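Local coordinates for Lv-ranaspumin (Lv-RSN-1) (Leptodactylus vastus, PDB 4K82), which is a surfactant protein of the frog's foam nest, where it probably lowers surface tension and helps the foam to form, at residues L134-K139 against L163-C168; I161-E164 against V169-G172. All blocks are in the same frame, centred on the assembly; numbering follows the deposited sequence. Where two conformers were deposited one is given.

Contact 1 (L134-K139 against L163-C168)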
ATOM      1  N   LEU A 134      -3.071  -4.426  -1.170  1.00 33.07           N
ATOM      2  CA  LEU A 134      -3.039  -3.432  -0.091  1.00 26.65           C
ATOM      3  C   LEU A 134      -3.997  -2.261  -0.333  1.00 32.50           C
ATOM      4  O   LEU A 134      -4.747  -1.866   0.566  1.00 27.08           O
ATOM      5  CB  LEU A 134      -1.610  -2.928   0.176  1.00 27.22           C
ATOM      6  CG  LEU A 134      -1.470  -2.001   1.397  1.00 23.39           C
ATOM      7  CD1 LEU A 134      -2.150  -2.593   2.622  1.00 27.39           C
ATOM      8  CD2 LEU A 134       0.003  -1.728   1.703  1.00 25.18           C
ATOM      9  N   VAL A 135      -3.980  -1.712  -1.541  1.00 30.26           N
ATOM     10  CA  VAL A 135      -4.874  -0.610  -1.877  1.00 28.82           C
ATOM     11  C   VAL A 135      -6.338  -1.043  -1.733  1.00 29.04           C
ATOM     12  O   VAL A 135      -7.169  -0.267  -1.259  1.00 24.14           O
ATOM     13  CB  VAL A 135      -4.591  -0.045  -3.284  1.00 37.45           C
ATOM     14  CG1 VAL A 135      -5.551   1.090  -3.610  1.00 37.17           C
ATOM     15  CG2 VAL A 135      -3.152   0.438  -3.371  1.00 33.53           C
ATOM     16  N   LYS A 136      -6.628  -2.288  -2.113  1.00 27.06           N
ATOM     17  CA  LYS A 136      -7.962  -2.887  -1.953  1.00 30.65           C
ATOM     18  C   LYS A 136      -8.406  -2.888  -0.490  1.00 27.79           C
ATOM     19  O   LYS A 136      -9.574  -2.645  -0.163  1.00 26.08           O
ATOM     20  CB  LYS A 136      -7.939  -4.342  -2.424  1.00 36.17           C
ATOM     21  CG  LYS A 136      -8.389  -4.588  -3.849  1.00 45.37           C
ATOM     22  CD  LYS A 136      -8.621  -6.083  -4.098  1.00 49.53           C
ATOM     23  CE  LYS A 136      -9.746  -6.654  -3.226  1.00 55.40           C
ATOM     24  NZ  LYS A 136      -9.286  -7.171  -1.899  1.00 58.31           N
ATOM     25  N   PHE A 137      -7.459  -3.204   0.384  1.00 24.83           N
ATOM     26  CA  PHE A 137      -7.691  -3.245   1.821  1.00 24.94           C
ATOM     27  C   PHE A 137      -8.031  -1.850   2.343  1.00 25.39           C
ATOM     28  O   PHE A 137      -8.964  -1.672   3.148  1.00 21.02           O
ATOM     29  CB  PHE A 137      -6.429  -3.813   2.481  1.00 21.18           C
ATOM     30  CG  PHE A 137      -6.458  -3.834   3.989  1.00 23.73           C
ATOM     31  CD1 PHE A 137      -7.434  -4.527   4.684  1.00 24.72           C
ATOM     32  CD2 PHE A 137      -5.454  -3.210   4.708  1.00 23.77           C
ATOM     33  CE1 PHE A 137      -7.435  -4.560   6.069  1.00 26.59           C
ATOM     34  CE2 PHE A 137      -5.439  -3.248   6.093  1.00 25.89           C
ATOM     35  CZ  PHE A 137      -6.434  -3.919   6.776  1.00 26.62           C
ATOM     36  N   LEU A 138      -7.291  -0.854   1.872  1.00 22.10           N
ATOM     37  CA  LEU A 138      -7.536   0.513   2.301  1.00 21.47           C
ATOM     38  C   LEU A 138      -8.903   0.987   1.821  1.00 22.38           C
ATOM     39  O   LEU A 138      -9.617   1.661   2.561  1.00 22.02           O
ATOM     40  CB  LEU A 138      -6.433   1.453   1.816  1.00 22.53           C
ATOM     41  CG  LEU A 138      -5.019   1.109   2.267  1.00 24.09           C
ATOM     42  CD1 LEU A 138      -4.048   2.079   1.617  1.00 25.62           C
ATOM     43  CD2 LEU A 138      -4.922   1.180   3.785  1.00 23.26           C
ATOM     44  N   LYS A 139      -9.262   0.625   0.589  1.00 23.88           N
ATOM     45  CA  LYS A 139     -10.582   0.954   0.049  1.00 21.46           C
ATOM     46  C   LYS A 139     -11.704   0.381   0.917  1.00 20.68           C
ATOM     47  O   LYS A 139     -12.666   1.083   1.251  1.00 22.62           O
ATOM     48  CB  LYS A 139     -10.722   0.435  -1.389  1.00 21.92           C
ATOM     49  CG  LYS A 139      -9.862   1.129  -2.418  1.00 29.60           C
ATOM     50  CD  LYS A 139      -9.976   0.385  -3.747  1.00 32.98           C
ATOM     51  CE  LYS A 139      -9.121   1.010  -4.832  1.00 37.62           C
ATOM     52  NZ  LYS A 139      -9.771   2.206  -5.421  1.00 36.54           N
ATOM     53  N   LEU A 163     -10.707  -8.737   7.189  1.00 23.63           N
ATOM     54  CA  LEU A 163      -9.482  -9.324   7.721  1.00 23.67           C
ATOM     55  C   LEU A 163      -9.294 -10.761   7.290  1.00 36.04           C
ATOM     56  O   LEU A 163      -8.161 -11.246   7.215  1.00 32.31           O
ATOM     57  CB  LEU A 163      -9.444  -9.236   9.240  1.00 23.77           C
ATOM     58  CG  LEU A 163      -9.453  -7.812   9.782  1.00 23.36           C
ATOM     59  CD1 LEU A 163      -9.506  -7.833  11.296  1.00 27.25           C
ATOM     60  CD2 LEU A 163      -8.255  -7.011   9.291  1.00 31.27           C
ATOM     61  N   GLU A 164     -10.400 -11.443   7.013  1.00 29.66           N
ATOM     62  CA  GLU A 164     -10.329 -12.833   6.594  1.00 33.91           C
ATOM     63  C   GLU A 164      -9.590 -12.981   5.262  1.00 38.82           C
ATOM     64  O   GLU A 164      -8.965 -14.010   5.002  1.00 36.99           O
ATOM     65  CB  GLU A 164     -11.718 -13.457   6.517  1.00 33.63           C
ATOM     66  CG  GLU A 164     -11.670 -14.954   6.700  1.00 41.71           C
ATOM     67  CD  GLU A 164     -13.034 -15.579   6.746  1.00 39.32           C
ATOM     68  OE1 GLU A 164     -13.934 -15.080   6.037  1.00 39.24           O
ATOM     69  OE2 GLU A 164     -13.203 -16.567   7.498  1.00 35.52           O
ATOM     70  N   ARG A 165      -9.644 -11.942   4.434  1.00 36.86           N
ATOM     71  CA  ARG A 165      -8.944 -11.952   3.150  1.00 39.32           C
ATOM     72  C   ARG A 165      -7.496 -11.488   3.280  1.00 39.44           C
ATOM     73  O   ARG A 165      -6.672 -11.725   2.394  1.00 45.36           O
ATOM     74  CB  ARG A 165      -9.685 -11.086   2.133  1.00 42.82           C
ATOM     75  CG  ARG A 165     -11.170 -11.387   2.027  1.00 45.79           C
ATOM     76  CD  ARG A 165     -11.823 -10.442   1.030  1.00 52.42           C
ATOM     77  NE  ARG A 165     -11.354  -9.074   1.239  1.00 57.32           N
ATOM     78  CZ  ARG A 165     -12.139  -8.043   1.531  1.00 53.16           C
ATOM     79  NH1 ARG A 165     -13.454  -8.206   1.632  1.00 50.20           N
ATOM     80  NH2 ARG A 165     -11.608  -6.841   1.709  1.00 47.53           N
ATOM     81  N   LEU A 166      -7.180 -10.828   4.388  1.00 38.61           N
ATOM     82  CA  LEU A 166      -5.808 -10.407   4.636  1.00 35.25           C
ATOM     83  C   LEU A 166      -5.333 -10.834   6.032  1.00 38.46           C
ATOM     84  O   LEU A 166      -5.057  -9.980   6.878  1.00 35.64           O
ATOM     85  CB  LEU A 166      -5.688  -8.889   4.468  1.00 38.56           C
ATOM     86  CG  LEU A 166      -4.281  -8.292   4.380  1.00 40.87           C
ATOM     87  CD1 LEU A 166      -3.659  -8.532   3.018  1.00 38.21           C
ATOM     88  CD2 LEU A 166      -4.305  -6.807   4.705  1.00 42.60           C
ATOM     89  N   PRO A 167      -5.214 -12.159   6.268  1.00 33.51           N
ATOM     90  CA  PRO A 167      -4.941 -12.694   7.610  1.00 36.90           C
ATOM     91  C   PRO A 167      -3.562 -12.344   8.156  1.00 33.00           C
ATOM     92  O   PRO A 167      -3.360 -12.364   9.364  1.00 30.50           O
ATOM     93  CB  PRO A 167      -5.064 -14.211   7.422  1.00 33.68           C
ATOM     94  CG  PRO A 167      -4.830 -14.444   5.972  1.00 33.70           C
ATOM     95  CD  PRO A 167      -5.397 -13.240   5.281  1.00 31.11           C
ATOM     96  N   CYS A 168      -2.623 -12.043   7.268  0.58 31.84           N
ATOM     97  CA  CYS A 168      -1.293 -11.623   7.679  0.58 33.72           C
ATOM     98  C   CYS A 168      -1.319 -10.428   8.649  0.58 33.77           C
ATOM     99  O   CYS A 168      -0.492 -10.343   9.558  0.58 30.93           O
ATOM    100  CB  CYS A 168      -0.442 -11.317   6.441  0.58 31.17           C
ATOM    101  SG  CYS A 168      -1.365 -10.618   5.034  0.58 31.74           S
TER
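Lys136 and Arg165 meet at the outer margin of this contact, their nearest charged-group atoms, Lys136 NZ and Arg165 NE, standing 4.2 Å apart. The two side chains carry like charges, yet the guanidinium is answered by a salt bridge from its NH2 to Asp140, one turn further along helix 133-144, which probably eases the repulsion. That bridge grips the NH2 end; Arg165 NE is buried by the contact without a hydrogen-bonding partner.

One residue on, Phe137 supplies the apolar heart of the interface. Its CG lies anti to the backbone N (chi1 176°), which carries the ring outward from helix 133-144 so that it presents a face to Leu166. Leu166 drops a single methyl onto that face: CD2 sits 3.7 Å from the Phe137 ring centroid and only 9° off the normal, a well-centred CH-pi contact in which all six ring carbons lie at similar distances from that methyl. The side chains of Phe137 and Leu166 cross at about a right angle. Leu163 approaches obliquely, its CD2 reaching 4.1 Å from Phe137 CE1. Met120 of helix 107-121 packs on both Phe137 and Leu166, and Leu206 of helix 196-212 also touches the ring, so several helices converge here.

Leu166 lies two residues before Cys168, whose disulfide to Cys125 ties this part of the chain down. The arrangement is the packing of two helices, 133-144 and 152-165, in the hydrophobic core of an all-helical protein with four disulfides.

Contact 2 (I161-E164 against V169-G172)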
ATOM      1  N   ILE A 161     -14.989  -9.817   7.739  1.00 23.58           N
ATOM      2  CA  ILE A 161     -14.918 -10.204   6.336  1.00 28.84           C
ATOM      3  C   ILE A 161     -13.628  -9.688   5.710  1.00 27.37           C
ATOM      4  O   ILE A 161     -12.936 -10.410   4.982  1.00 27.74           O
ATOM      5  CB  ILE A 161     -16.132  -9.648   5.565  1.00 28.98           C
ATOM      6  CG1 ILE A 161     -17.395 -10.420   5.958  1.00 31.64           C
ATOM      7  CG2 ILE A 161     -15.890  -9.695   4.056  1.00 27.39           C
ATOM      8  CD1 ILE A 161     -18.689  -9.733   5.560  1.00 37.12           C
ATOM      9  N   ILE A 162     -13.288  -8.441   6.020  1.00 19.13           N
ATOM     10  CA  ILE A 162     -12.111  -7.816   5.430  1.00 23.28           C
ATOM     11  C   ILE A 162     -10.826  -8.497   5.888  1.00 26.61           C
ATOM     12  O   ILE A 162      -9.942  -8.802   5.074  1.00 25.69           O
ATOM     13  CB  ILE A 162     -12.056  -6.305   5.765  1.00 24.59           C
ATOM     14  CG1 ILE A 162     -13.160  -5.558   5.016  1.00 25.44           C
ATOM     15  CG2 ILE A 162     -10.677  -5.720   5.398  1.00 25.02           C
ATOM     16  CD1 ILE A 162     -13.468  -4.180   5.586  1.00 25.86           C
ATOM     17  N   LEU A 163     -10.707  -8.737   7.189  1.00 23.63           N
ATOM     18  CA  LEU A 163      -9.482  -9.324   7.721  1.00 23.67           C
ATOM     19  C   LEU A 163      -9.294 -10.761   7.290  1.00 36.04           C
ATOM     20  O   LEU A 163      -8.161 -11.246   7.215  1.00 32.31           O
ATOM     21  CB  LEU A 163      -9.444  -9.236   9.240  1.00 23.77           C
ATOM     22  CG  LEU A 163      -9.453  -7.812   9.782  1.00 23.36           C
ATOM     23  CD1 LEU A 163      -9.506  -7.833  11.296  1.00 27.25           C
ATOM     24  CD2 LEU A 163      -8.255  -7.011   9.291  1.00 31.27           C
ATOM     25  N   GLU A 164     -10.400 -11.443   7.013  1.00 29.66           N
ATOM     26  CA  GLU A 164     -10.329 -12.833   6.594  1.00 33.91           C
ATOM     27  C   GLU A 164      -9.590 -12.981   5.262  1.00 38.82           C
ATOM     28  O   GLU A 164      -8.965 -14.010   5.002  1.00 36.99           O
ATOM     29  CB  GLU A 164     -11.718 -13.457   6.517  1.00 33.63           C
ATOM     30  CG  GLU A 164     -11.670 -14.954   6.700  1.00 41.71           C
ATOM     31  CD  GLU A 164     -13.034 -15.579   6.746  1.00 39.32           C
ATOM     32  OE1 GLU A 164     -13.934 -15.080   6.037  1.00 39.24           O
ATOM     33  OE2 GLU A 164     -13.203 -16.567   7.498  1.00 35.52           O
ATOM     34  N   VAL A 169      -2.283  -9.525   8.474  1.00 27.95           N
ATOM     35  CA  VAL A 169      -2.379  -8.341   9.330  1.00 31.83           C
ATOM     36  C   VAL A 169      -2.761  -8.707  10.765  1.00 33.59           C
ATOM     37  O   VAL A 169      -2.525  -7.932  11.693  1.00 39.67           O
ATOM     38  CB  VAL A 169      -3.347  -7.277   8.766  1.00 36.99           C
ATOM     39  CG1 VAL A 169      -4.746  -7.502   9.286  1.00 35.93           C
ATOM     40  CG2 VAL A 169      -2.883  -5.889   9.148  1.00 42.03           C
ATOM     41  N   LEU A 170      -3.323  -9.900  10.951  1.00 32.20           N
ATOM     42  CA  LEU A 170      -3.650 -10.380  12.296  1.00 36.17           C
ATOM     43  C   LEU A 170      -2.383 -10.723  13.084  1.00 37.01           C
ATOM     44  O   LEU A 170      -2.423 -10.898  14.302  1.00 40.00           O
ATOM     45  CB  LEU A 170      -4.574 -11.598  12.232  1.00 36.30           C
ATOM     46  CG  LEU A 170      -5.830 -11.476  11.368  1.00 39.80           C
ATOM     47  CD1 LEU A 170      -6.651 -12.761  11.383  1.00 36.44           C
ATOM     48  CD2 LEU A 170      -6.670 -10.296  11.819  1.00 39.62           C
ATOM     49  N   GLY A 171      -1.266 -10.844  12.379  1.00 31.73           N
ATOM     50  CA  GLY A 171       0.023 -11.079  13.011  1.00 32.06           C
ATOM     51  C   GLY A 171       0.128 -12.391  13.765  1.00 39.21           C
ATOM     52  O   GLY A 171       0.777 -12.452  14.807  1.00 39.12           O
ATOM     53  N   GLY A 172      -0.509 -13.438  13.250  1.00 31.07           N
ATOM     54  CA  GLY A 172      -0.430 -14.751  13.864  1.00 33.27           C
ATOM     55  C   GLY A 172      -1.582 -15.094  14.791  1.00 39.84           C
ATOM     56  O   GLY A 172      -1.791 -16.264  15.112  1.00 38.07           O
TER
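Leu163 meets Val169 and Leu170 through different methyls, and the two pairings differ in their angle of approach. Toward Val169 the side chains cross at about a right angle: Leu163 CD2 comes to 3.5 Å from Val169 CG1, a close methyl-to-methyl contact, while Val169 CG2 stays farther from the helix. Toward Leu170 the crossing is oblique. Here Leu170 CD2 settles against the flank of Leu163, 3.8 Å from CD1 and 3.9 Å from CB of that leucine, so that it touches both the root and one branch of the side chain.

The first torsion of Leu170 (chi1 -51°) sets its CG anti to the carbonyl carbon and sends the isobutyl group back toward helix 152-165. Val169 and Leu170 are consecutive residues of a short 3-10 segment, and both CB atoms face the helix. This lets one leucine engage two neighbours as the chain changes direction after helix 152-165. Leu175 and Leu178 of helix 175-180 pack against Leu170 as well, and Asn123 touches Val169.

The meeting surfaces are wholly aliphatic, with neither charge nor hydrogen bond between the two segments. Cohesion across them therefore rests on shape fit and the exclusion of water, as apolar packing between helix 152-165 and the connection that follows it.

The centres of contacts 1 and 2 lie about 7 Å apart, and Leu163 joins them: one residue serves both the aromatic core of contact 1 and the connection at 169-172 in contact 2. Packing continues beyond that shared leucine, since Phe137 CE1 of contact 1 comes within 3.5 Å of Ile162 CG2 in contact 2. Residues 163-168 run directly into 169-172, so the two contacts follow each other along the chain, and Leu163 is touched by both helix 133-144 and helix 175-180. Contact 1 is the deeper, its centre about 10 Å from that of the chain against about 16 Å for contact 2.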